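Local structure of periplasmic binding protein (Pseudomonas aeruginosa, 2R79) at residues S32-A37 and V234-L239; S13-A18 and S99-L104; K24-D29 and L56-D61; E95-N100 and L119-R124. The protein binds heme in the periplasm and probably delivers it for uptake, holding it in the cleft between two lobes. All coordinates share one frame; numbering follows the deposited sequence.

Interaction 1 of 4, residues S32-A37 and V234-L239; sequences SQHPQA and VLDPTL
His34 and Thr238 form the tight part of this contact. The imidazole atom CE1 of His34 lies 3.4 Å from OG1 of Thr238 and close to OD2 of Asp236 as well, yet no hydrogen bond crosses between the two segments. Ring and carboxylate approach from opposing sides, their planes 56° apart. Thr238 holds OG1 between its backbone N and carbonyl carbon (chi1 57°), where it reaches both Asp236 OD1 and the His34 ring. What holds the acidic side firm is an Asx turn: Asp236 OD1 accepts from Thr238 N at 3.1 Å and from Thr238 OG1, both reaching it from the same face of the carboxylate. Arg247 secures the group further, pairing with Asp236 OD2 and bonding Thr238 OG1. The looser part is at Gln33, whose amide carbon CD meets the Thr238 methyl CG2 at 4.0 Å; its NE2 is committed to Thr30 O instead. Gln33 and His34 are partly exposed, whereas Thr238 is buried. Heme touches Pro237 and Thr238, placing the contact at the edge of the heme pocket. Residues 32-37 follow strand 25-28 and lean on helix 10-18 through His34 and Pro35, while 234-239 runs off the end of strand 232-235, in the other lobe's sheet, into a 3-10 turn.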
# COMPACT_ATOMS: atom_id res chain seq x y z
N SER A 32 -23.71 9.59 -1.97
CA SER A 32 -22.97 10.46 -1.07
C SER A 32 -21.73 9.73 -0.57
O SER A 32 -21.77 9.02 0.42
CB SER A 32 -23.86 10.87 0.10
OG SER A 32 -24.99 11.59 -0.36
N GLN A 33 -20.62 9.94 -1.28
CA GLN A 33 -19.37 9.27 -0.95
C GLN A 33 -18.24 10.23 -0.60
O GLN A 33 -17.08 9.81 -0.49
CB GLN A 33 -18.96 8.41 -2.14
CG GLN A 33 -19.93 7.27 -2.44
CD GLN A 33 -19.76 6.70 -3.83
OE1 GLN A 33 -18.65 6.60 -4.34
NE2 GLN A 33 -20.87 6.30 -4.45
N HIS A 34 -18.57 11.50 -0.44
CA HIS A 34 -17.57 12.50 -0.11
C HIS A 34 -18.12 13.50 0.87
O HIS A 34 -19.19 14.05 0.67
CB HIS A 34 -17.10 13.22 -1.38
CG HIS A 34 -16.48 12.31 -2.39
ND1 HIS A 34 -17.24 11.55 -3.26
CD2 HIS A 34 -15.19 11.97 -2.62
CE1 HIS A 34 -16.43 10.77 -3.97
NE2 HIS A 34 -15.19 11.01 -3.60
N PRO A 35 -17.39 13.74 1.98
CA PRO A 35 -16.12 13.08 2.26
C PRO A 35 -16.25 11.59 2.54
O PRO A 35 -17.35 11.07 2.77
CB PRO A 35 -15.59 13.86 3.46
CG PRO A 35 -16.84 14.28 4.16
CD PRO A 35 -17.69 14.75 3.01
N GLN A 36 -15.12 10.91 2.51
CA GLN A 36 -15.03 9.48 2.74
C GLN A 36 -15.84 8.98 3.96
O GLN A 36 -16.47 7.92 3.90
CB GLN A 36 -13.55 9.12 2.90
CG GLN A 36 -13.22 7.66 2.95
CD GLN A 36 -11.73 7.43 3.17
OE1 GLN A 36 -10.91 7.81 2.33
NE2 GLN A 36 -11.38 6.83 4.30
N ALA A 37 -15.84 9.76 5.04
CA ALA A 37 -16.56 9.38 6.25
C ALA A 37 -18.06 9.14 6.05
O ALA A 37 -18.67 8.34 6.75
CB ALA A 37 -16.36 10.44 7.33
N VAL A 234 -11.54 9.54 -17.52
CA VAL A 234 -12.51 8.98 -16.60
C VAL A 234 -12.78 9.95 -15.47
O VAL A 234 -11.87 10.35 -14.75
CB VAL A 234 -12.03 7.63 -16.04
CG1 VAL A 234 -13.08 7.03 -15.12
CG2 VAL A 234 -11.74 6.69 -17.20
N LEU A 235 -14.04 10.35 -15.35
CA LEU A 235 -14.44 11.31 -14.34
C LEU A 235 -15.25 10.66 -13.22
O LEU A 235 -16.02 9.73 -13.45
CB LEU A 235 -15.30 12.41 -14.97
CG LEU A 235 -15.62 13.61 -14.08
CD1 LEU A 235 -14.37 14.46 -13.94
CD2 LEU A 235 -16.74 14.43 -14.69
N ASP A 236 -15.05 11.17 -12.01
CA ASP A 236 -15.76 10.69 -10.83
C ASP A 236 -17.25 10.98 -11.06
O ASP A 236 -17.65 12.14 -11.10
CB ASP A 236 -15.26 11.43 -9.59
CG ASP A 236 -15.95 10.98 -8.32
OD1 ASP A 236 -16.87 10.13 -8.39
OD2 ASP A 236 -15.57 11.50 -7.25
N PRO A 237 -18.07 9.94 -11.21
CA PRO A 237 -19.51 10.14 -11.44
C PRO A 237 -20.27 10.93 -10.38
O PRO A 237 -21.25 11.61 -10.71
CB PRO A 237 -20.04 8.71 -11.59
CG PRO A 237 -19.10 7.92 -10.71
CD PRO A 237 -17.75 8.51 -11.06
N THR A 238 -19.83 10.86 -9.12
CA THR A 238 -20.51 11.58 -8.04
C THR A 238 -20.44 13.10 -8.25
O THR A 238 -21.22 13.86 -7.67
CB THR A 238 -19.94 11.22 -6.64
OG1 THR A 238 -18.53 11.47 -6.60
CG2 THR A 238 -20.18 9.75 -6.35
N LEU A 239 -19.52 13.54 -9.10
CA LEU A 239 -19.39 14.96 -9.39
C LEU A 239 -20.61 15.49 -10.15
O LEU A 239 -20.80 16.70 -10.24
CB LEU A 239 -18.13 15.23 -10.22
CG LEU A 239 -16.81 15.23 -9.45
CD1 LEU A 239 -15.63 15.43 -10.41
CD2 LEU A 239 -16.85 16.33 -8.39

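Interaction 2 of 4, residues S13-A18 and S99-L104; sequences SEWVVA and SNLKKL
Trp15 of helix 10-18 lays its indole against Leu101 of helix 94-108, joining two helices of the N-terminal lobe of a class III periplasmic binding protein fold. The segment axes approach to 10.8 Å and cross at -50°, a common inclination for packed helices, and the whole meeting is buried and apolar. Leu101 does most of its work with one methyl: CD2 sits over one face of the indole, 3.8 Å from the centroid of the six-membered ring, a CH-pi contact. The methyl is off-centre over that ring, on the side of the ring fusion, with Leu101 CD2 3.6 Å from Trp15 CD2. For Trp15, chi1 of -84° sets CG opposite the carbonyl carbon, and chi2 of 125° turns the indole so that a face meets Leu101. Leu101 and Leu104 share one rotamer, each with CG opposite its carbonyl carbon and the chain extended, which sends their methyls toward helix 10-18. The backbone of Trp15 itself points CB at the partner helix, and CD1 of Leu104 packs on that CB at 3.7 Å. Leu104, one turn beyond Leu101, thus fills in at the base of the tryptophan while Leu101 covers its plate. The indole nitrogen looks elsewhere, giving its hydrogen to Leu244 O; Pro246 and Ala117 also pack against the side chain. At the margin, Val16 closes more loosely on the second methyl of Leu104, with Val16 CG2 4.4 Å from Leu104 CD2.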
# COMPACT_ATOMS: atom_id res chain seq x y z
N SER A 13 -24.99 16.58 0.10
CA SER A 13 -24.29 16.08 1.27
C SER A 13 -22.94 16.76 1.45
O SER A 13 -22.55 17.11 2.56
CB SER A 13 -24.09 14.56 1.18
OG SER A 13 -25.33 13.89 1.17
N GLU A 14 -22.21 16.93 0.34
CA GLU A 14 -20.91 17.58 0.40
C GLU A 14 -21.07 18.99 0.93
O GLU A 14 -20.25 19.46 1.71
CB GLU A 14 -20.26 17.64 -0.98
CG GLU A 14 -19.91 16.31 -1.58
CD GLU A 14 -19.03 16.46 -2.81
OE1 GLU A 14 -17.88 16.92 -2.65
OE2 GLU A 14 -19.48 16.12 -3.92
N TRP A 15 -22.12 19.68 0.48
CA TRP A 15 -22.36 21.05 0.92
C TRP A 15 -22.66 21.13 2.40
O TRP A 15 -22.13 22.00 3.09
CB TRP A 15 -23.49 21.68 0.11
CG TRP A 15 -23.01 22.25 -1.18
CD1 TRP A 15 -23.48 21.95 -2.43
CD2 TRP A 15 -21.95 23.19 -1.37
NE1 TRP A 15 -22.77 22.64 -3.38
CE2 TRP A 15 -21.82 23.41 -2.76
CE3 TRP A 15 -21.08 23.86 -0.49
CZ2 TRP A 15 -20.87 24.28 -3.29
CZ3 TRP A 15 -20.13 24.73 -1.02
CH2 TRP A 15 -20.04 24.93 -2.41
N VAL A 16 -23.50 20.23 2.91
CA VAL A 16 -23.82 20.21 4.33
C VAL A 16 -22.52 20.09 5.12
O VAL A 16 -22.28 20.84 6.07
CB VAL A 16 -24.75 19.02 4.69
CG1 VAL A 16 -24.85 18.88 6.20
CG2 VAL A 16 -26.13 19.24 4.09
N VAL A 17 -21.67 19.15 4.71
CA VAL A 17 -20.39 18.97 5.39
C VAL A 17 -19.54 20.23 5.25
O VAL A 17 -18.97 20.71 6.23
CB VAL A 17 -19.62 17.77 4.80
CG1 VAL A 17 -18.19 17.76 5.33
CG2 VAL A 17 -20.31 16.46 5.18
N ALA A 18 -19.45 20.75 4.03
CA ALA A 18 -18.66 21.94 3.75
C ALA A 18 -19.06 23.12 4.63
O ALA A 18 -18.21 23.90 5.05
CB ALA A 18 -18.80 22.32 2.28
N SER A 99 -29.04 29.43 -4.52
CA SER A 99 -30.32 29.29 -3.85
C SER A 99 -30.26 28.11 -2.88
O SER A 99 -30.85 28.15 -1.80
CB SER A 99 -31.44 29.07 -4.86
OG SER A 99 -32.63 28.69 -4.21
N ASN A 100 -29.56 27.06 -3.27
CA ASN A 100 -29.42 25.90 -2.40
C ASN A 100 -28.58 26.29 -1.18
O ASN A 100 -28.92 25.95 -0.05
CB ASN A 100 -28.75 24.74 -3.13
CG ASN A 100 -29.66 24.07 -4.15
OD1 ASN A 100 -30.88 24.23 -4.11
ND2 ASN A 100 -29.07 23.30 -5.05
N LEU A 101 -27.49 27.00 -1.41
CA LEU A 101 -26.63 27.42 -0.32
C LEU A 101 -27.38 28.32 0.66
O LEU A 101 -27.19 28.23 1.87
CB LEU A 101 -25.39 28.13 -0.85
CG LEU A 101 -24.40 27.26 -1.61
CD1 LEU A 101 -23.19 28.10 -1.99
CD2 LEU A 101 -23.97 26.08 -0.77
N LYS A 102 -28.22 29.20 0.12
CA LYS A 102 -29.01 30.11 0.93
C LYS A 102 -29.85 29.31 1.93
O LYS A 102 -29.85 29.60 3.12
CB LYS A 102 -29.92 30.95 0.03
CG LYS A 102 -30.93 31.80 0.78
CD LYS A 102 -30.26 32.87 1.62
CE LYS A 102 -31.29 33.74 2.34
NZ LYS A 102 -30.65 34.79 3.19
N LYS A 103 -30.55 28.31 1.43
CA LYS A 103 -31.40 27.48 2.28
C LYS A 103 -30.59 26.66 3.29
O LYS A 103 -30.88 26.69 4.48
CB LYS A 103 -32.26 26.55 1.44
CG LYS A 103 -33.20 27.27 0.49
CD LYS A 103 -34.07 26.29 -0.28
CE LYS A 103 -35.00 27.04 -1.22
NZ LYS A 103 -35.96 26.13 -1.90
N LEU A 104 -29.59 25.93 2.80
CA LEU A 104 -28.76 25.11 3.68
C LEU A 104 -28.18 25.97 4.79
O LEU A 104 -28.16 25.57 5.95
CB LEU A 104 -27.63 24.45 2.90
CG LEU A 104 -28.04 23.41 1.86
CD1 LEU A 104 -26.80 22.83 1.20
CD2 LEU A 104 -28.85 22.30 2.53

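Interaction 3 of 4, residues K24-D29 and L56-D61; sequences KLVGVD and LALRPD
The peptide group between Val26 and Gly27 is the flat surface here, and the isobutyl end of Leu58 lies to one side of its plane, out past the carbonyl oxygen. This packs edge strand 25-28 of the N-terminal lobe's parallel sheet, in the class III binding protein fold, against the loop that feeds strand 62-65. Leu58 CG lies opposite its own carbonyl carbon (chi1 -63°), which helps bring both methyls to Val26 O. CD1 of Leu58 touches two atoms of that peptide, Val26 O at 3.8 Å and Gly27 CA at 3.8 Å. Its other methyl, CD2, stays near the same oxygen, 3.9 Å from Val26 O. Gly27 carries no side chain, which is what lets a methyl settle so close to its CA. Leu58 itself is presented by a type I turn from Leu56 to Arg59, closed by Arg59 N giving its hydrogen to Leu56 O at 3.0 Å. Arg59 then takes a positive phi of 48° as the chain leaves the helix and heads for the sheet. Strand 5-7 runs between 25-28 and 62-65, and its Val6 touches Val26, Leu58 and Pro60 alike, so the contact bridges over that strand. Gln154 of a neighbouring subunit also packs on Leu58. The valine and leucine side chains pass alongside, pointing opposite ways; their nearest atoms are Val26 CG2 and Leu58 CB, 4.1 Å apart.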
# COMPACT_ATOMS: atom_id res chain seq x y z
N LYS A 24 -24.51 16.72 12.01
CA LYS A 24 -25.96 16.68 12.00
C LYS A 24 -26.51 15.66 11.01
O LYS A 24 -27.70 15.38 11.01
CB LYS A 24 -26.52 18.07 11.70
CG LYS A 24 -26.29 19.04 12.84
CD LYS A 24 -26.92 20.39 12.58
CE LYS A 24 -26.76 21.29 13.80
NZ LYS A 24 -27.17 22.69 13.51
N LEU A 25 -25.63 15.10 10.18
CA LEU A 25 -26.02 14.09 9.20
C LEU A 25 -26.10 12.72 9.86
O LEU A 25 -25.09 12.22 10.36
CB LEU A 25 -25.00 14.03 8.05
CG LEU A 25 -25.05 15.12 6.97
CD1 LEU A 25 -23.87 14.96 6.01
CD2 LEU A 25 -26.37 15.03 6.23
N VAL A 26 -27.28 12.10 9.87
CA VAL A 26 -27.42 10.78 10.47
C VAL A 26 -27.57 9.68 9.43
O VAL A 26 -27.53 8.50 9.75
CB VAL A 26 -28.62 10.71 11.46
CG1 VAL A 26 -28.41 11.69 12.61
CG2 VAL A 26 -29.93 11.01 10.74
N GLY A 27 -27.74 10.08 8.17
CA GLY A 27 -27.89 9.10 7.11
C GLY A 27 -27.81 9.73 5.73
O GLY A 27 -28.17 10.89 5.55
N VAL A 28 -27.32 8.97 4.76
CA VAL A 28 -27.20 9.47 3.39
C VAL A 28 -27.48 8.38 2.36
O VAL A 28 -27.46 7.18 2.67
CB VAL A 28 -25.79 10.03 3.14
CG1 VAL A 28 -25.48 11.12 4.14
CG2 VAL A 28 -24.76 8.92 3.22
N ASP A 29 -27.75 8.80 1.13
CA ASP A 29 -28.02 7.86 0.05
C ASP A 29 -26.68 7.37 -0.49
O ASP A 29 -25.63 7.93 -0.17
CB ASP A 29 -28.83 8.53 -1.06
CG ASP A 29 -27.98 9.44 -1.93
OD1 ASP A 29 -27.48 10.46 -1.41
OD2 ASP A 29 -27.80 9.12 -3.13
N LEU A 56 -37.12 6.53 8.15
CA LEU A 56 -37.90 6.62 9.38
C LEU A 56 -37.13 6.06 10.57
O LEU A 56 -37.22 6.59 11.68
CB LEU A 56 -39.22 5.87 9.22
CG LEU A 56 -40.17 6.51 8.21
CD1 LEU A 56 -41.38 5.61 7.97
CD2 LEU A 56 -40.60 7.88 8.73
N ALA A 57 -36.38 4.99 10.33
CA ALA A 57 -35.59 4.32 11.36
C ALA A 57 -34.54 5.24 11.98
O ALA A 57 -34.06 4.98 13.09
CB ALA A 57 -34.91 3.11 10.77
N LEU A 58 -34.20 6.30 11.27
CA LEU A 58 -33.20 7.25 11.75
C LEU A 58 -33.80 8.43 12.50
O LEU A 58 -33.08 9.31 12.96
CB LEU A 58 -32.37 7.76 10.56
CG LEU A 58 -31.54 6.70 9.83
CD1 LEU A 58 -30.90 7.31 8.59
CD2 LEU A 58 -30.48 6.15 10.76
N ARG A 59 -35.12 8.47 12.62
CA ARG A 59 -35.78 9.56 13.33
C ARG A 59 -35.24 10.91 12.84
O ARG A 59 -34.74 11.71 13.63
CB ARG A 59 -35.53 9.43 14.84
CG ARG A 59 -35.79 8.03 15.40
CD ARG A 59 -35.62 7.98 16.92
NE ARG A 59 -34.27 8.33 17.37
CZ ARG A 59 -33.17 7.63 17.10
NH1 ARG A 59 -33.25 6.53 16.36
NH2 ARG A 59 -32.00 8.02 17.57
N PRO A 60 -35.33 11.17 11.53
CA PRO A 60 -34.83 12.42 10.96
C PRO A 60 -35.73 13.64 11.20
O PRO A 60 -36.96 13.54 11.16
CB PRO A 60 -34.73 12.09 9.47
CG PRO A 60 -35.93 11.22 9.27
CD PRO A 60 -35.86 10.29 10.47
N ASP A 61 -35.10 14.78 11.44
CA ASP A 61 -35.83 16.02 11.63
C ASP A 61 -36.06 16.62 10.25
O ASP A 61 -37.00 17.38 10.03
CB ASP A 61 -35.04 17.00 12.49
CG ASP A 61 -35.02 16.61 13.95
OD1 ASP A 61 -36.12 16.44 14.53
OD2 ASP A 61 -33.92 16.47 14.52

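Interaction 4 of 4, residues E95-N100 and L119-R124; sequences EALESN and LDYRQR
Leu97 and Glu98 face Tyr121 and Arg122 across two helical segments, and the backbones stay well apart: the nearest pair of CA atoms, Glu98 and Leu119, is separated by 9.4 Å. Side chains therefore span the gap. Leu97 lies toward the buried side, its CG trans to the backbone N (chi1 176°), and this swing carries methyl CD2 over one face of the Tyr121 ring. The CH-pi contact measures 3.6 Å from CD2 of Leu97 to the ring centroid of Tyr121, 28° off the normal. The methyl is shifted toward the rim, and its closest atom is CE2 of Tyr121, only 3.3 Å from Leu97 CD2, a tight fit. The phenol OH of Tyr121 bonds to Gly245 O, which helps fix the ring. Helices 94-108 and 111-135 follow one another with a very short connection; the second is the long helix that, in class III binding proteins, links the two lobes. Toward the surface the character turns polar. Glu98 and Arg122 run nearly perpendicular, with carboxylate and guanidinium planes 76° apart. Their salt bridge is long, 3.6 Å between Glu98 OE1 and Arg122 NH1. Glu98 OE2 lies at the guanidinium edge, in its plane, and also rests 3.6 Å from Arg122 CD. A water also bridges the pair, donating to Glu98 OE2 at 2.6 Å and accepting a weak bond from Arg122 NH1 at 2.7 Å. Glu118 OE2 lies near Glu98 OE1 and makes a long, weak ion pair with the same Arg122 NH1, which probably eases the crowding of the two carboxylates.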
# COMPACT_ATOMS: atom_id res chain seq x y z
N GLU A 95 -27.33 30.11 -10.27
CA GLU A 95 -28.53 30.64 -9.63
C GLU A 95 -29.09 29.57 -8.70
O GLU A 95 -29.51 29.88 -7.58
CB GLU A 95 -29.58 31.03 -10.66
CG GLU A 95 -30.92 31.38 -10.04
CD GLU A 95 -31.95 31.85 -11.05
OE1 GLU A 95 -32.18 31.13 -12.05
OE2 GLU A 95 -32.54 32.93 -10.84
N ALA A 96 -29.11 28.33 -9.16
CA ALA A 96 -29.62 27.22 -8.36
C ALA A 96 -28.69 26.97 -7.18
O ALA A 96 -29.15 26.79 -6.05
CB ALA A 96 -29.72 25.97 -9.21
N LEU A 97 -27.39 26.96 -7.44
CA LEU A 97 -26.43 26.73 -6.37
C LEU A 97 -26.62 27.77 -5.27
O LEU A 97 -26.82 27.42 -4.11
CB LEU A 97 -25.00 26.79 -6.90
CG LEU A 97 -23.90 26.67 -5.84
CD1 LEU A 97 -24.15 25.46 -4.94
CD2 LEU A 97 -22.57 26.56 -6.54
N GLU A 98 -26.58 29.04 -5.66
CA GLU A 98 -26.73 30.15 -4.73
C GLU A 98 -28.04 30.07 -3.95
O GLU A 98 -28.12 30.58 -2.84
CB GLU A 98 -26.64 31.47 -5.49
CG GLU A 98 -25.24 31.74 -6.02
CD GLU A 98 -25.21 32.85 -7.06
OE1 GLU A 98 -25.83 33.91 -6.84
OE2 GLU A 98 -24.54 32.66 -8.11
N SER A 99 -29.04 29.43 -4.52
CA SER A 99 -30.32 29.29 -3.85
C SER A 99 -30.26 28.11 -2.88
O SER A 99 -30.85 28.15 -1.80
CB SER A 99 -31.44 29.07 -4.86
OG SER A 99 -32.63 28.69 -4.21
N ASN A 100 -29.56 27.06 -3.27
CA ASN A 100 -29.42 25.90 -2.40
C ASN A 100 -28.58 26.29 -1.18
O ASN A 100 -28.92 25.95 -0.05
CB ASN A 100 -28.75 24.74 -3.13
CG ASN A 100 -29.66 24.07 -4.15
OD1 ASN A 100 -30.88 24.23 -4.11
ND2 ASN A 100 -29.07 23.30 -5.05
N LEU A 119 -19.31 32.90 -2.42
CA LEU A 119 -18.28 33.83 -2.85
C LEU A 119 -17.01 33.11 -3.30
O LEU A 119 -16.47 33.41 -4.37
CB LEU A 119 -17.98 34.81 -1.71
CG LEU A 119 -16.97 35.94 -1.92
CD1 LEU A 119 -17.33 36.75 -3.16
CD2 LEU A 119 -16.97 36.83 -0.68
N ASP A 120 -16.53 32.16 -2.51
CA ASP A 120 -15.32 31.43 -2.89
C ASP A 120 -15.54 30.64 -4.18
O ASP A 120 -14.65 30.53 -5.01
CB ASP A 120 -14.89 30.45 -1.79
CG ASP A 120 -14.47 31.15 -0.52
OD1 ASP A 120 -13.78 32.19 -0.61
OD2 ASP A 120 -14.82 30.66 0.58
N TYR A 121 -16.74 30.08 -4.33
CA TYR A 121 -17.05 29.28 -5.50
C TYR A 121 -16.97 30.11 -6.78
O TYR A 121 -16.27 29.74 -7.72
CB TYR A 121 -18.46 28.69 -5.36
CG TYR A 121 -18.69 27.44 -6.16
CD1 TYR A 121 -18.24 26.20 -5.71
CD2 TYR A 121 -19.42 27.48 -7.36
CE1 TYR A 121 -18.51 25.03 -6.41
CE2 TYR A 121 -19.70 26.31 -8.07
CZ TYR A 121 -19.25 25.09 -7.58
OH TYR A 121 -19.55 23.93 -8.24
N ARG A 122 -17.67 31.24 -6.80
CA ARG A 122 -17.67 32.10 -7.98
C ARG A 122 -16.27 32.63 -8.28
O ARG A 122 -15.91 32.80 -9.44
CB ARG A 122 -18.67 33.24 -7.79
CG ARG A 122 -20.07 32.75 -7.41
CD ARG A 122 -21.17 33.74 -7.74
NE ARG A 122 -20.77 35.11 -7.42
CZ ARG A 122 -21.61 36.14 -7.36
NH1 ARG A 122 -22.91 35.96 -7.59
NH2 ARG A 122 -21.16 37.35 -7.09
N GLN A 123 -15.49 32.85 -7.24
CA GLN A 123 -14.13 33.35 -7.40
C GLN A 123 -13.30 32.28 -8.10
O GLN A 123 -12.49 32.58 -8.98
CB GLN A 123 -13.52 33.65 -6.03
CG GLN A 123 -12.19 34.39 -6.07
CD GLN A 123 -12.36 35.88 -6.38
OE1 GLN A 123 -13.11 36.58 -5.69
NE2 GLN A 123 -11.66 36.35 -7.41
N ARG A 124 -13.50 31.03 -7.69
CA ARG A 124 -12.81 29.90 -8.29
C ARG A 124 -13.16 29.84 -9.77
O ARG A 124 -12.29 29.66 -10.62
CB ARG A 124 -13.22 28.59 -7.61
CG ARG A 124 -12.66 28.36 -6.21
CD ARG A 124 -11.14 28.30 -6.21
NE ARG A 124 -10.61 27.11 -6.87
CZ ARG A 124 -10.66 25.88 -6.36
NH1 ARG A 124 -11.22 25.66 -5.18
NH2 ARG A 124 -10.13 24.86 -7.04
O HOH W 1 -24.06 34.71 -9.66

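How the interactions relate
Interactions 2 and 4 are neighbours, their centres 10 Å apart: both use helix 94-108, and Trp15 packs on Leu97 and Tyr121, so helices 10-18, 94-108 and 111-135 share one core. Interaction 3, about 16 Å from interaction 2 between centres, is nested within its chain loop and joined to it where Val16 and Val17 meet Leu25 of strand 25-28. Interaction 3 closes before interaction 4 opens, and interaction 4 is nested inside the loop closed by interaction 1. Interaction 1 reaches furthest along the chain, to the other lobe; Ser32 and Ser13 probably hydrogen-bond, tying it to interaction 2. Three contacts thus build the N-terminal lobe and its junction with the long helix, while interaction 1 spans the heme cleft.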